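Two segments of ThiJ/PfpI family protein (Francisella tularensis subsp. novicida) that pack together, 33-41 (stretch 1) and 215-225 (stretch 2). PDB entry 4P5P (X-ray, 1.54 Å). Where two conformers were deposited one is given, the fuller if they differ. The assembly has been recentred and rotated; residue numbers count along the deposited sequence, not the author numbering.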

# COMPACT_ATOMS: atom_id res chain seq x y z
N TYR A 33 3.50 -0.45 13.55
CA TYR A 33 3.57 -0.20 14.98
C TYR A 33 2.39 0.61 15.51
O TYR A 33 2.09 0.56 16.70
CB TYR A 33 4.89 0.49 15.33
CG TYR A 33 6.08 -0.44 15.27
CD1 TYR A 33 6.18 -1.53 16.13
CD2 TYR A 33 7.10 -0.25 14.36
CE1 TYR A 33 7.26 -2.38 16.08
CE2 TYR A 33 8.20 -1.09 14.32
CZ TYR A 33 8.27 -2.16 15.17
OH TYR A 33 9.35 -3.01 15.13
N SER A 34 1.70 1.34 14.64
CA SER A 34 0.53 2.11 15.06
C SER A 34 -0.67 1.21 15.30
O SER A 34 -1.50 1.48 16.18
CB SER A 34 0.16 3.16 14.01
OG SER A 34 -1.05 3.80 14.37
N ILE A 35 -0.77 0.14 14.52
CA ILE A 35 -1.92 -0.74 14.55
C ILE A 35 -1.76 -1.93 15.50
O ILE A 35 -2.72 -2.30 16.19
CB ILE A 35 -2.23 -1.25 13.13
CG1 ILE A 35 -2.69 -0.08 12.26
CG2 ILE A 35 -3.32 -2.33 13.14
CD1 ILE A 35 -2.67 -0.37 10.78
N ILE A 36 -0.57 -2.52 15.55
CA ILE A 36 -0.38 -3.76 16.31
C ILE A 36 -0.65 -3.58 17.81
O ILE A 36 -0.24 -2.60 18.43
CB ILE A 36 1.06 -4.31 16.12
CG1 ILE A 36 1.15 -5.76 16.58
CG2 ILE A 36 2.09 -3.42 16.82
CD1 ILE A 36 2.43 -6.44 16.18
N ASP A 37 -1.35 -4.56 18.38
CA ASP A 37 -1.46 -4.64 19.83
C ASP A 37 -1.87 -6.07 20.19
O ASP A 37 -1.87 -6.94 19.33
CB ASP A 37 -2.42 -3.58 20.39
CG ASP A 37 -3.87 -3.75 19.96
OD1 ASP A 37 -4.32 -4.88 19.68
OD2 ASP A 37 -4.59 -2.72 19.94
N LYS A 38 -2.16 -6.34 21.46
CA LYS A 38 -2.40 -7.71 21.89
C LYS A 38 -3.66 -8.30 21.27
O LYS A 38 -3.85 -9.52 21.30
CB LYS A 38 -2.45 -7.80 23.42
CG LYS A 38 -1.06 -7.67 24.03
CD LYS A 38 -1.09 -7.74 25.53
CE LYS A 38 0.30 -7.64 26.10
NZ LYS A 38 0.29 -7.74 27.58
N ASN A 39 -4.52 -7.45 20.71
CA ASN A 39 -5.75 -7.94 20.08
C ASN A 39 -5.79 -7.73 18.56
O ASN A 39 -6.80 -8.03 17.92
CB ASN A 39 -6.95 -7.27 20.73
CG ASN A 39 -7.17 -7.74 22.15
OD1 ASN A 39 -7.08 -8.94 22.44
ND2 ASN A 39 -7.43 -6.81 23.06
N ILE A 40 -4.69 -7.25 17.99
CA ILE A 40 -4.59 -7.09 16.54
C ILE A 40 -3.25 -7.63 16.04
O ILE A 40 -2.19 -7.11 16.36
CB ILE A 40 -4.70 -5.62 16.08
CG1 ILE A 40 -6.00 -4.98 16.55
CG2 ILE A 40 -4.64 -5.53 14.56
CD1 ILE A 40 -6.06 -3.48 16.32
N ASN A 41 -3.35 -8.69 15.25
CA ASN A 41 -2.20 -9.34 14.65
C ASN A 41 -1.97 -8.81 13.25
O ASN A 41 -2.92 -8.56 12.52
CB ASN A 41 -2.41 -10.86 14.64
CG ASN A 41 -1.33 -11.60 13.89
OD1 ASN A 41 -0.22 -11.78 14.41
ND2 ASN A 41 -1.64 -12.06 12.68
N PHE A 215 -3.33 7.55 8.36
CA PHE A 215 -3.73 6.38 7.58
C PHE A 215 -3.97 5.22 8.54
O PHE A 215 -5.03 4.60 8.52
CB PHE A 215 -2.63 6.06 6.55
CG PHE A 215 -2.84 4.80 5.74
CD1 PHE A 215 -3.94 4.65 4.92
CD2 PHE A 215 -1.86 3.81 5.73
CE1 PHE A 215 -4.08 3.51 4.14
CE2 PHE A 215 -2.00 2.68 4.96
CZ PHE A 215 -3.10 2.53 4.17
N ALA A 216 -2.98 4.96 9.38
CA ALA A 216 -3.08 3.87 10.35
C ALA A 216 -4.22 4.09 11.33
O ALA A 216 -4.93 3.14 11.69
CB ALA A 216 -1.76 3.73 11.10
N LYS A 217 -4.38 5.33 11.78
CA LYS A 217 -5.47 5.67 12.69
C LYS A 217 -6.83 5.32 12.07
O LYS A 217 -7.69 4.72 12.73
CB LYS A 217 -5.45 7.16 13.04
CG LYS A 217 -4.28 7.59 13.92
CD LYS A 217 -4.27 9.10 14.11
CE LYS A 217 -3.12 9.56 14.99
NZ LYS A 217 -2.99 11.05 15.01
N ALA A 218 -7.01 5.69 10.81
CA ALA A 218 -8.26 5.43 10.10
C ALA A 218 -8.52 3.93 9.95
O ALA A 218 -9.64 3.46 10.13
CB ALA A 218 -8.23 6.09 8.76
N ILE A 219 -7.48 3.18 9.62
CA ILE A 219 -7.60 1.75 9.48
C ILE A 219 -8.04 1.12 10.80
O ILE A 219 -8.97 0.32 10.83
CB ILE A 219 -6.27 1.13 9.04
CG1 ILE A 219 -5.94 1.55 7.61
CG2 ILE A 219 -6.31 -0.40 9.14
CD1 ILE A 219 -4.52 1.26 7.21
N LYS A 220 -7.35 1.49 11.88
CA LYS A 220 -7.57 0.84 13.16
C LYS A 220 -8.99 1.07 13.62
O LYS A 220 -9.64 0.16 14.15
CB LYS A 220 -6.57 1.36 14.21
CG LYS A 220 -6.57 0.53 15.49
CD LYS A 220 -5.35 0.79 16.34
CE LYS A 220 -5.37 -0.09 17.58
NZ LYS A 220 -4.01 -0.31 18.17
N GLN A 221 -9.49 2.28 13.40
CA GLN A 221 -10.86 2.61 13.77
C GLN A 221 -11.88 1.83 12.93
O GLN A 221 -12.89 1.36 13.46
CB GLN A 221 -11.10 4.10 13.63
CG GLN A 221 -12.46 4.55 14.12
CD GLN A 221 -12.57 6.05 14.18
OE1 GLN A 221 -11.62 6.77 13.87
NE2 GLN A 221 -13.73 6.54 14.60
N SER A 222 -11.60 1.69 11.64
CA SER A 222 -12.52 1.03 10.72
C SER A 222 -12.63 -0.47 10.98
O SER A 222 -13.62 -1.11 10.60
CB SER A 222 -12.10 1.27 9.27
OG SER A 222 -13.10 0.81 8.37
N LEU A 223 -11.61 -1.04 11.62
CA LEU A 223 -11.62 -2.46 11.99
C LEU A 223 -12.75 -2.80 12.95
O LEU A 223 -13.15 -3.96 13.06
CB LEU A 223 -10.30 -2.87 12.65
CG LEU A 223 -9.10 -3.05 11.74
CD1 LEU A 223 -7.84 -3.31 12.56
CD2 LEU A 223 -9.36 -4.20 10.78
N PHE A 224 -13.25 -1.79 13.65
CA PHE A 224 -14.29 -1.99 14.67
C PHE A 224 -15.57 -1.25 14.30
O PHE A 224 -15.55 -0.30 13.52
CB PHE A 224 -13.77 -1.52 16.03
CG PHE A 224 -12.53 -2.24 16.47
CD1 PHE A 224 -12.61 -3.45 17.15
CD2 PHE A 224 -11.27 -1.72 16.19
CE1 PHE A 224 -11.46 -4.12 17.54
CE2 PHE A 224 -10.12 -2.39 16.59
CZ PHE A 224 -10.22 -3.59 17.26
N ASN A 225 -16.69 -1.70 14.86
CA ASN A 225 -18.00 -1.11 14.55
C ASN A 225 -18.57 -0.29 15.70
O ASN A 225 -18.20 -0.49 16.86
CB ASN A 225 -18.99 -2.21 14.16
CG ASN A 225 -18.68 -2.82 12.81
OD1 ASN A 225 -18.49 -4.04 12.69
ND2 ASN A 225 -18.62 -1.98 11.78
OXT ASN A 225 -19.40 0.60 15.49

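The C-terminal helix of the chain packs against the end of a second helix and the turn that follows it, burying 405 Å² between the two stretches. Lys220, Ile35 and Ile40 account for much of this surface, and the remaining contacts are arranged around them.

Lys220 is the most heavily covered residue. Its side chain points toward the other stretch and runs nearly fully extended, with all four chi angles in the t well, which carries the ammonium group to the place where the opposing helix gives way to the turn. There Lys220 NZ donates a hydrogen bond to Ile35 O (3.1 Å) and another to Asp37 OD2 (3.0 Å), the latter also forming a salt bridge. Ile36 is the first residue to leave helical geometry, so the carbonyl of Ile35 lies at the helix end, where carbonyls commonly lack an intrahelical partner and are available to an outside donor. The lysine thus ties together the last turn of the helix and the first residue of the following type I turn, Asp37 to Ile40.

Asp37 also bonds within its own stretch. Its other carboxylate oxygen, Asp37 OD1, accepts a hydrogen bond from Asn39 N (2.8 Å), while the turn is closed by the bond from Ile40 N to Asp37 O (3.1 Å). One carboxylate therefore serves both the local fold and the contact.

Ile35 supplies the apolar counterpart. Its CA-to-CB bond points sideways, but the m, t rotamer brings the end of the side chain nearer to the helix. Ile35 CG1 lies 4.1 Å from Ala216 CB and Ile35 CD1 lies 4.0 Å from Ile219 CG2, so the isoleucine spans residues three apart in sequence, close to one helical turn. The small side chain of Ala216 also meets Ser34, whose OG is 3.3 Å from Ala216 CB; this is a close packing contact, and the CA atoms of Ser34 and Ala216 are just 6.2 Å apart.

At the end of the turn, where a strand begins, Ile40 extends the apolar surface toward the C-terminus. Ile40 CD1 packs at 3.7 Å against CE of Lys220, showing that the lysine contributes its aliphatic chain as well as its charge. The same methyl, Ile40 CD1, reaches Leu223 CD1 and Phe224 CE2, each at 4.2 Å, and approaches the Phe224 ring at its edge, near the ring plane. Lys220 therefore belongs to both parts of the contact: its methylene groups join the hydrophobic packing, and its terminal nitrogen bonds to Ile35 O at the helix end and to Asp37 OD2 in the turn.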